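Local atomic coordinates of putative signal recognition particle protein (Chaetomium thermophilum, PDB entry 5CK4), a protein that serves as the beta subunit of the signal recognition particle receptor, an Arf-like GTPase of secretory membranes, captured here with bound GDP. Residues Thr107-Leu112 against Gly304-Trp309; Asp180-Thr185 against Glu237-Arg242; Leu271-Ser276 against Phe281-Glu286. All coordinates share one frame; numbering follows the deposited sequence.

Contact 1: Thr107-Leu112 against Gly304-Trp309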
loop_
_atom_site.group_PDB
_atom_site.type_symbol
_atom_site.label_atom_id
_atom_site.label_comp_id
_atom_site.label_asym_id
_atom_site.label_seq_id
_atom_site.Cartn_x
_atom_site.Cartn_y
_atom_site.Cartn_z
ATOM N N THR A 107 14.590 2.844 14.643
ATOM C CA THR A 107 14.845 2.255 15.956
ATOM C C THR A 107 13.678 2.503 16.905
ATOM O O THR A 107 13.276 1.615 17.652
ATOM C CB THR A 107 16.143 2.786 16.598
ATOM O OG1 THR A 107 15.915 4.085 17.156
ATOM C CG2 THR A 107 17.263 2.853 15.570
ATOM N N ALA A 108 13.127 3.711 16.858
ATOM C CA ALA A 108 12.068 4.107 17.781
ATOM C C ALA A 108 10.717 3.478 17.450
ATOM O O ALA A 108 9.890 3.272 18.339
ATOM C CB ALA A 108 11.948 5.623 17.823
ATOM N N ARG A 109 10.491 3.177 16.175
ATOM C CA ARG A 109 9.203 2.631 15.745
ATOM C C ARG A 109 9.238 1.110 15.598
ATOM O O ARG A 109 8.195 0.454 15.550
ATOM C CB ARG A 109 8.734 3.315 14.456
ATOM C CG ARG A 109 8.559 4.823 14.631
ATOM C CD ARG A 109 7.745 5.478 13.521
ATOM N NE ARG A 109 7.441 6.871 13.849
ATOM C CZ ARG A 109 8.159 7.915 13.445
ATOM N NH1 ARG A 109 9.225 7.730 12.681
ATOM N NH2 ARG A 109 7.809 9.144 13.803
ATOM N N LYS A 110 10.452 0.568 15.548
ATOM C CA LYS A 110 10.697 -0.873 15.506
ATOM C C LYS A 110 10.308 -1.525 14.178
ATOM O O LYS A 110 10.049 -2.725 14.119
ATOM C CB LYS A 110 10.031 -1.588 16.690
ATOM C CG LYS A 110 10.380 -0.988 18.045
ATOM C CD LYS A 110 9.562 -1.625 19.152
ATOM C CE LYS A 110 8.072 -1.464 18.901
ATOM N NZ LYS A 110 7.263 -1.997 20.031
ATOM N N PHE A 111 10.271 -0.730 13.114
ATOM C CA PHE A 111 10.161 -1.287 11.773
ATOM C C PHE A 111 10.939 -0.470 10.750
ATOM O O PHE A 111 11.269 0.691 10.984
ATOM C CB PHE A 111 8.697 -1.487 11.342
ATOM C CG PHE A 111 7.942 -0.210 11.061
ATOM C CD1 PHE A 111 7.950 0.354 9.792
ATOM C CD2 PHE A 111 7.189 0.404 12.054
ATOM C CE1 PHE A 111 7.239 1.517 9.519
ATOM C CE2 PHE A 111 6.476 1.567 11.794
ATOM C CZ PHE A 111 6.504 2.124 10.522
ATOM N N LEU A 112 11.242 -1.105 9.625
ATOM C CA LEU A 112 11.949 -0.453 8.541
ATOM C C LEU A 112 10.946 -0.048 7.480
ATOM O O LEU A 112 10.089 -0.840 7.098
ATOM C CB LEU A 112 12.984 -1.399 7.926
ATOM C CG LEU A 112 14.065 -1.957 8.853
ATOM C CD1 LEU A 112 14.936 -2.959 8.114
ATOM C CD2 LEU A 112 14.909 -0.831 9.424
ATOM N N GLY A 304 -1.057 15.486 9.756
ATOM C CA GLY A 304 0.292 14.962 9.858
ATOM C C GLY A 304 0.401 13.493 9.521
ATOM O O GLY A 304 -0.464 12.925 8.841
ATOM N N ALA A 305 1.458 12.856 10.016
ATOM C CA ALA A 305 1.737 11.470 9.640
ATOM C C ALA A 305 1.650 10.482 10.807
ATOM O O ALA A 305 1.772 9.279 10.605
ATOM C CB ALA A 305 3.113 11.374 8.980
ATOM N N GLU A 306 1.439 10.985 12.022
ATOM C CA GLU A 306 1.458 10.123 13.204
ATOM C C GLU A 306 0.384 9.029 13.232
ATOM O O GLU A 306 0.638 7.920 13.715
ATOM C CB GLU A 306 1.420 10.954 14.490
ATOM C CG GLU A 306 2.772 11.543 14.862
ATOM C CD GLU A 306 3.811 10.483 15.217
ATOM O OE1 GLU A 306 3.427 9.376 15.658
ATOM O OE2 GLU A 306 5.019 10.758 15.059
ATOM N N ARG A 307 -0.810 9.334 12.737
ATOM C CA ARG A 307 -1.866 8.325 12.690
ATOM C C ARG A 307 -1.475 7.158 11.783
ATOM O O ARG A 307 -1.823 6.008 12.065
ATOM C CB ARG A 307 -3.199 8.917 12.229
ATOM C CG ARG A 307 -3.843 9.869 13.224
ATOM C CD ARG A 307 -5.361 9.821 13.112
ATOM N NE ARG A 307 -5.877 8.482 13.399
ATOM C CZ ARG A 307 -6.736 7.823 12.624
ATOM N NH1 ARG A 307 -7.195 8.376 11.505
ATOM N NH2 ARG A 307 -7.140 6.608 12.972
ATOM N N TRP A 308 -0.761 7.453 10.697
ATOM C CA TRP A 308 -0.256 6.402 9.817
ATOM C C TRP A 308 0.711 5.505 10.585
ATOM O O TRP A 308 0.601 4.285 10.528
ATOM C CB TRP A 308 0.472 6.986 8.604
ATOM C CG TRP A 308 -0.369 7.667 7.571
ATOM C CD1 TRP A 308 -1.691 7.471 7.310
ATOM C CD2 TRP A 308 0.084 8.653 6.630
ATOM N NE1 TRP A 308 -2.096 8.284 6.276
ATOM C CE2 TRP A 308 -1.023 9.019 5.844
ATOM C CE3 TRP A 308 1.316 9.278 6.398
ATOM C CZ2 TRP A 308 -0.931 9.959 4.816
ATOM C CZ3 TRP A 308 1.406 10.216 5.382
ATOM C CH2 TRP A 308 0.288 10.550 4.604
ATOM N N TRP A 309 1.662 6.110 11.305
ATOM C CA TRP A 309 2.655 5.338 12.053
ATOM C C TRP A 309 2.012 4.481 13.141
ATOM O O TRP A 309 2.482 3.383 13.436
ATOM C CB TRP A 309 3.716 6.238 12.712
ATOM C CG TRP A 309 4.453 7.200 11.797
ATOM C CD1 TRP A 309 4.763 8.498 12.075
ATOM C CD2 TRP A 309 4.977 6.939 10.479
ATOM N NE1 TRP A 309 5.439 9.065 11.023
ATOM C CE2 TRP A 309 5.581 8.133 10.029
ATOM C CE3 TRP A 309 4.990 5.821 9.639
ATOM C CZ2 TRP A 309 6.188 8.239 8.778
ATOM C CZ3 TRP A 309 5.591 5.931 8.397
ATOM C CH2 TRP A 309 6.186 7.127 7.982
#

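Contact 2: Asp180-Thr185 against Glu237-Arg242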
loop_
_atom_site.group_PDB
_atom_site.type_symbol
_atom_site.label_atom_id
_atom_site.label_comp_id
_atom_site.label_asym_id
_atom_site.label_seq_id
_atom_site.Cartn_x
_atom_site.Cartn_y
_atom_site.Cartn_z
ATOM N N ASP A 180 -7.591 10.874 -14.939
ATOM C CA ASP A 180 -6.378 10.130 -15.278
ATOM C C ASP A 180 -5.644 9.564 -14.064
ATOM O O ASP A 180 -5.302 8.381 -14.038
ATOM C CB ASP A 180 -5.422 11.004 -16.085
ATOM C CG ASP A 180 -5.805 11.080 -17.541
ATOM O OD1 ASP A 180 -6.841 10.481 -17.905
ATOM O OD2 ASP A 180 -5.076 11.737 -18.317
ATOM N N TYR A 181 -5.384 10.413 -13.073
ATOM C CA TYR A 181 -4.667 9.981 -11.879
ATOM C C TYR A 181 -5.433 8.915 -11.114
ATOM O O TYR A 181 -4.843 7.931 -10.675
ATOM C CB TYR A 181 -4.360 11.160 -10.955
ATOM C CG TYR A 181 -3.450 10.801 -9.803
ATOM C CD1 TYR A 181 -2.076 10.687 -9.987
ATOM C CD2 TYR A 181 -3.962 10.572 -8.525
ATOM C CE1 TYR A 181 -1.236 10.353 -8.924
ATOM C CE2 TYR A 181 -3.131 10.243 -7.468
ATOM C CZ TYR A 181 -1.770 10.145 -7.671
ATOM O OH TYR A 181 -0.946 9.819 -6.612
ATOM N N LEU A 182 -6.741 9.102 -10.952
ATOM C CA LEU A 182 -7.565 8.080 -10.308
ATOM C C LEU A 182 -7.410 6.721 -10.996
ATOM O O LEU A 182 -7.171 5.703 -10.336
ATOM C CB LEU A 182 -9.046 8.492 -10.286
ATOM C CG LEU A 182 -9.997 7.352 -9.890
ATOM C CD1 LEU A 182 -9.749 6.906 -8.451
ATOM C CD2 LEU A 182 -11.442 7.762 -10.079
ATOM N N SER A 183 -7.513 6.719 -12.320
ATOM C CA SER A 183 -7.468 5.477 -13.094
ATOM C C SER A 183 -6.117 4.780 -12.994
ATOM O O SER A 183 -6.046 3.564 -12.783
ATOM C CB SER A 183 -7.786 5.751 -14.569
ATOM O OG SER A 183 -9.128 6.174 -14.720
ATOM N N GLN A 184 -5.045 5.548 -13.161
ATOM C CA GLN A 184 -3.704 4.967 -13.158
ATOM C C GLN A 184 -3.291 4.510 -11.765
ATOM O O GLN A 184 -2.668 3.464 -11.596
ATOM C CB GLN A 184 -2.689 5.946 -13.759
ATOM C CG GLN A 184 -2.918 6.156 -15.242
ATOM C CD GLN A 184 -1.920 7.100 -15.893
ATOM O OE1 GLN A 184 -0.940 7.522 -15.276
ATOM N NE2 GLN A 184 -2.169 7.434 -17.156
ATOM N N THR A 185 -3.658 5.292 -10.760
ATOM C CA THR A 185 -3.372 4.932 -9.380
ATOM C C THR A 185 -4.151 3.701 -8.941
ATOM O O THR A 185 -3.608 2.812 -8.280
ATOM C CB THR A 185 -3.695 6.113 -8.435
ATOM O OG1 THR A 185 -2.897 7.238 -8.813
ATOM C CG2 THR A 185 -3.414 5.761 -6.989
ATOM N N GLU A 237 -12.875 2.549 -4.471
ATOM C CA GLU A 237 -13.702 1.343 -4.467
ATOM C C GLU A 237 -14.500 1.227 -5.755
ATOM O O GLU A 237 -14.627 0.141 -6.336
ATOM C CB GLU A 237 -14.642 1.336 -3.258
ATOM C CG GLU A 237 -13.919 0.908 -1.985
ATOM C CD GLU A 237 -14.734 1.109 -0.745
ATOM O OE1 GLU A 237 -15.721 1.882 -0.783
ATOM O OE2 GLU A 237 -14.387 0.486 0.279
ATOM N N HIS A 238 -15.047 2.343 -6.204
ATOM C CA HIS A 238 -15.783 2.316 -7.454
ATOM C C HIS A 238 -14.858 2.044 -8.643
ATOM O O HIS A 238 -15.234 1.336 -9.582
ATOM C CB HIS A 238 -16.608 3.590 -7.639
ATOM C CG HIS A 238 -17.872 3.605 -6.825
ATOM N ND1 HIS A 238 -17.953 4.194 -5.582
ATOM C CD2 HIS A 238 -19.097 3.081 -7.070
ATOM C CE1 HIS A 238 -19.176 4.049 -5.103
ATOM N NE2 HIS A 238 -19.891 3.377 -5.986
ATOM N N GLU A 239 -13.638 2.563 -8.601
ATOM C CA GLU A 239 -12.745 2.322 -9.730
ATOM C C GLU A 239 -12.241 0.876 -9.761
ATOM O O GLU A 239 -12.149 0.278 -10.830
ATOM C CB GLU A 239 -11.593 3.324 -9.755
ATOM C CG GLU A 239 -10.659 3.158 -10.944
ATOM C CD GLU A 239 -11.246 3.597 -12.283
ATOM O OE1 GLU A 239 -12.388 4.096 -12.331
ATOM O OE2 GLU A 239 -10.548 3.428 -13.299
ATOM N N LEU A 240 -11.914 0.321 -8.599
ATOM C CA LEU A 240 -11.503 -1.087 -8.496
ATOM C C LEU A 240 -12.640 -2.008 -8.930
ATOM O O LEU A 240 -12.411 -3.013 -9.594
ATOM C CB LEU A 240 -11.068 -1.432 -7.055
ATOM C CG LEU A 240 -9.801 -0.729 -6.558
ATOM C CD1 LEU A 240 -9.633 -0.921 -5.052
ATOM C CD2 LEU A 240 -8.551 -1.207 -7.295
ATOM N N GLY A 241 -13.863 -1.666 -8.533
ATOM C CA GLY A 241 -15.046 -2.348 -9.030
ATOM C C GLY A 241 -15.195 -2.267 -10.544
ATOM O O GLY A 241 -15.512 -3.270 -11.193
ATOM N N ARG A 242 -14.984 -1.083 -11.120
ATOM C CA ARG A 242 -15.085 -0.932 -12.570
ATOM C C ARG A 242 -14.059 -1.826 -13.279
ATOM O O ARG A 242 -14.372 -2.477 -14.281
ATOM C CB ARG A 242 -14.863 0.524 -12.994
ATOM C CG ARG A 242 -15.058 0.721 -14.488
ATOM C CD ARG A 242 -14.666 2.116 -14.951
ATOM N NE ARG A 242 -13.236 2.339 -14.770
ATOM C CZ ARG A 242 -12.299 1.956 -15.635
ATOM N NH1 ARG A 242 -12.638 1.338 -16.760
ATOM N NH2 ARG A 242 -11.020 2.193 -15.374
HETATM O O HOH W 1 -7.847 2.257 -14.028
#

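Contact 3: Leu271-Ser276 against Phe281-Glu286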
loop_
_atom_site.group_PDB
_atom_site.type_symbol
_atom_site.label_atom_id
_atom_site.label_comp_id
_atom_site.label_asym_id
_atom_site.label_seq_id
_atom_site.Cartn_x
_atom_site.Cartn_y
_atom_site.Cartn_z
ATOM N N LEU A 271 -10.496 -9.273 -8.473
ATOM C CA LEU A 271 -10.137 -8.798 -7.140
ATOM C C LEU A 271 -11.364 -8.856 -6.241
ATOM O O LEU A 271 -12.434 -8.395 -6.636
ATOM C CB LEU A 271 -9.676 -7.349 -7.221
ATOM C CG LEU A 271 -9.426 -6.659 -5.880
ATOM C CD1 LEU A 271 -8.195 -7.285 -5.286
ATOM C CD2 LEU A 271 -9.235 -5.149 -6.081
ATOM N N GLY A 272 -11.214 -9.407 -5.035
ATOM C CA GLY A 272 -12.319 -9.457 -4.084
ATOM C C GLY A 272 -13.057 -10.782 -4.039
ATOM O O GLY A 272 -12.607 -11.791 -4.608
ATOM N N ALA A 273 -14.196 -10.770 -3.354
ATOM C CA ALA A 273 -15.012 -11.962 -3.158
ATOM C C ALA A 273 -15.795 -12.314 -4.409
ATOM O O ALA A 273 -16.359 -11.441 -5.068
ATOM C CB ALA A 273 -15.961 -11.759 -1.996
ATOM N N VAL A 274 -15.838 -13.607 -4.712
ATOM C CA VAL A 274 -16.515 -14.124 -5.902
ATOM C C VAL A 274 -17.947 -13.610 -6.083
ATOM O O VAL A 274 -18.340 -13.224 -7.189
ATOM C CB VAL A 274 -16.501 -15.675 -5.913
ATOM C CG1 VAL A 274 -16.787 -16.218 -4.525
ATOM C CG2 VAL A 274 -17.493 -16.225 -6.927
ATOM N N GLY A 275 -18.719 -13.583 -5.001
ATOM C CA GLY A 275 -20.111 -13.181 -5.096
ATOM C C GLY A 275 -20.394 -11.721 -4.784
ATOM O O GLY A 275 -21.552 -11.324 -4.646
ATOM N N SER A 276 -19.344 -10.918 -4.675
ATOM C CA SER A 276 -19.498 -9.496 -4.374
ATOM C C SER A 276 -20.108 -8.726 -5.553
ATOM O O SER A 276 -19.660 -8.859 -6.696
ATOM C CB SER A 276 -18.149 -8.902 -4.001
ATOM O OG SER A 276 -18.229 -7.517 -3.730
ATOM N N PHE A 281 -13.501 -2.244 0.350
ATOM C CA PHE A 281 -12.224 -2.709 0.899
ATOM C C PHE A 281 -12.434 -3.742 2.008
ATOM O O PHE A 281 -11.621 -4.664 2.202
ATOM C CB PHE A 281 -11.389 -1.530 1.404
ATOM C CG PHE A 281 -10.778 -0.720 0.300
ATOM C CD1 PHE A 281 -9.876 -1.301 -0.588
ATOM C CD2 PHE A 281 -11.105 0.616 0.137
ATOM C CE1 PHE A 281 -9.311 -0.550 -1.613
ATOM C CE2 PHE A 281 -10.537 1.373 -0.879
ATOM C CZ PHE A 281 -9.649 0.788 -1.764
ATOM N N GLU A 282 -13.546 -3.604 2.719
ATOM C CA GLU A 282 -13.855 -4.527 3.800
ATOM C C GLU A 282 -14.009 -5.963 3.312
ATOM O O GLU A 282 -13.790 -6.924 4.064
ATOM C CB GLU A 282 -15.118 -4.088 4.547
ATOM C CG GLU A 282 -14.897 -2.890 5.473
ATOM C CD GLU A 282 -14.897 -1.548 4.743
ATOM O OE1 GLU A 282 -15.095 -1.521 3.511
ATOM O OE2 GLU A 282 -14.706 -0.511 5.418
ATOM N N GLU A 283 -14.386 -6.127 2.055
ATOM C CA GLU A 283 -14.627 -7.480 1.560
ATOM C C GLU A 283 -13.316 -8.286 1.473
ATOM O O GLU A 283 -13.323 -9.524 1.433
ATOM C CB GLU A 283 -15.376 -7.428 0.231
ATOM C CG GLU A 283 -14.537 -7.432 -1.037
ATOM C CD GLU A 283 -15.432 -7.399 -2.281
ATOM O OE1 GLU A 283 -16.400 -6.605 -2.273
ATOM O OE2 GLU A 283 -15.192 -8.167 -3.244
ATOM N N MET A 284 -12.185 -7.585 1.492
ATOM C CA MET A 284 -10.881 -8.255 1.463
ATOM C C MET A 284 -10.557 -9.022 2.740
ATOM O O MET A 284 -9.600 -9.818 2.773
ATOM C CB MET A 284 -9.762 -7.259 1.143
ATOM C CG MET A 284 -9.963 -6.498 -0.185
ATOM S SD MET A 284 -10.129 -7.583 -1.636
ATOM C CE MET A 284 -8.490 -8.332 -1.731
ATOM N N MET A 285 -11.355 -8.816 3.786
ATOM C CA MET A 285 -11.175 -9.597 5.007
ATOM C C MET A 285 -11.519 -11.071 4.791
ATOM O O MET A 285 -11.142 -11.929 5.581
ATOM C CB MET A 285 -11.978 -9.005 6.170
ATOM C CG MET A 285 -11.330 -7.754 6.752
ATOM S SD MET A 285 -9.720 -8.083 7.517
ATOM C CE MET A 285 -10.162 -9.330 8.720
ATOM N N GLU A 286 -12.207 -11.373 3.698
ATOM C CA GLU A 286 -12.468 -12.764 3.345
ATOM C C GLU A 286 -11.133 -13.490 3.120
ATOM O O GLU A 286 -11.043 -14.706 3.262
ATOM C CB GLU A 286 -13.344 -12.820 2.091
ATOM C CG GLU A 286 -13.722 -14.206 1.626
ATOM C CD GLU A 286 -15.080 -14.228 0.958
ATOM O OE1 GLU A 286 -15.937 -13.403 1.342
ATOM O OE2 GLU A 286 -15.291 -15.061 0.049
HETATM O O HOH W 2 -14.509 -15.275 -2.497
#

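Contact 1: Thr107-Leu112 against Gly304-Trp309
Arg109 lays its guanidinium over one face of the Trp309 indole, a cation-pi contact in which CZ of Arg109 stands 3.9 Å from the centroid of the five-membered ring of Trp309, 20° off the ring normal. The two planes are tilted 32° against each other, so the guanidinium lies inclined over the ring. The reach of Arg109 comes from an extended chain: CG lies anti to the carbonyl carbon of Arg109 (chi1 -60°), and from there to NE the side chain runs nearly straight, passing the CB-CG end of Trp309 before NE meets the pyrrole part of the ring. On the opposite face of the indole sits Ala305 O, one turn back along the same chain, leaving Trp309 held between a carbonyl and a cation.

Glu306 approaches the same guanidinium from its edge, near its plane. Although its CB does not point at residues 107-112, a bend at chi2 turns the carboxylate in, and a long, weak salt bridge of 3.5 Å joins Arg109 NH2 to Glu306 OE2. Phe111, two residues on from Arg109, brings the edge of its ring, through CZ, to Trp309 CE3 at 4.1 Å. Phe39 of helix 32-40 meets both aromatic rings and also touches Arg109.

The contact ties the end of helix 104-109 and the turn through Lys110, which has positive phi, to the C-terminal helix 306-313 of this P-loop GTPase fold. Trp309 lies about 11 Å from the bound GDP, measured from its side chain, too far to touch it. Chemically, one charged group is used in two directions: its face rests on an aromatic surface, while its rim points to a carboxylate that probably offsets part of the charge.

Contact 2: Asp180-Thr185 against Glu237-Arg242
Glu239 and Ser183 meet where two helices of the P-loop GTPase fold, 180-201 and 229-249, come together; the axes of 180-185 and 237-242 pass 10.0 Å apart and cross at -61°. Glu239 points toward the other helix and then bends at chi2 (72°), which swings its carboxylate across to the flank of Ser183. There OE2 of Glu239 lies 3.4 Å from Ser183 OG, a close approach without a hydrogen bond between them, since the serine hydroxyl is bonded to Gly179 O, just before its helix. The link is made by water instead: one molecule donates both to Ser183 O and to Glu239 OE2, the latter at 3.0 Å. Beside this polar patch, Leu182 sends CD1 to the aliphatic base of Glu239, 4.2 Å from its CB, and Ala186 of the same helix also touches the glutamate.

Arg242, one turn further on, turns the edge of its guanidinium to the carboxylate, with Glu239 CD in the guanidinium plane. Two N-H groups grip the acid, NH2 of Arg242 reaching OE2 of Glu239 and NE reaching OE1. Without the carboxylate, as with an alanine here, Arg242 would probably lose its mate and the bridging water one of its two acceptors. Arg242 NE points almost straight at Glu239 OE1, 3.1 Å away at 171°, meeting that oxygen from above the carboxylate plane.

Contact 3: Leu271-Ser276 against Phe281-Glu286
Glu283 reaches with both carboxylate oxygens into the loop 271-276, whose far end folds as a type I beta turn from Ala273 to Ser276; the opposing residues, 281-286, form a 3-10 segment ahead of strand 291-295 in this P-loop GTPase fold. One oxygen, OE2 of Glu283, accepts from Ala273 N at 2.8 Å on its anti side. The other, OE1 of Glu283, is met on the syn side by the hydroxyl of Ser276, whose OG lies anti to the backbone N (chi1 179°) and donates at 2.5 Å. Both donors stand 26° out of the carboxylate plane. The acid therefore joins the first and last residues of the turn.

Gly272, which its positive phi already favours, leaves the place where Glu283 OE2 sits, 3.3 Å from Gly272 CA, clear of a CB. Next to it Met284 folds at chi2 and chi3, laying SD beside Gly272 CA and carrying CE to CD1 of Leu271, 3.7 Å away, where the two side chains cross at about a right angle.

Further out, Arg244 of helix 229-249 makes a salt bridge to Glu283 OE2 and also bonds to Leu271 O and Ser276 OG, joining acid, loop and hydroxyl in one polar network. Lys280 N gives Glu283 OE1 a further donor, while Gln197 and Tyr190 of helix 180-201 take the amides of Gly272 and Leu271. Glu286, on the exposed side, rests its OE1 near Ala273 CB, and a water bridges the two segments, donating to Glu286 OE2 at 2.7 Å and accepting from Val274 N.

How the contacts relate
Followed from the N terminus, the chain opens contact 1 at the end of helix 104-109 and closes it only at the C-terminal helix 306-313, so that contacts 2 and 3 both nest inside its loop. Contact 2 closes between helices 180-201 and 229-249 before contact 3 opens in the loop leading to strand 291-295; these two run in series, without crossing. They also touch: Glu237 OE2 probably accepts a hydrogen bond from Phe281 N, and Leu240 packs on Phe281 and Leu271. Contact 1 lies on the other side of the chain's centre, its own centre 28 Å from each of theirs.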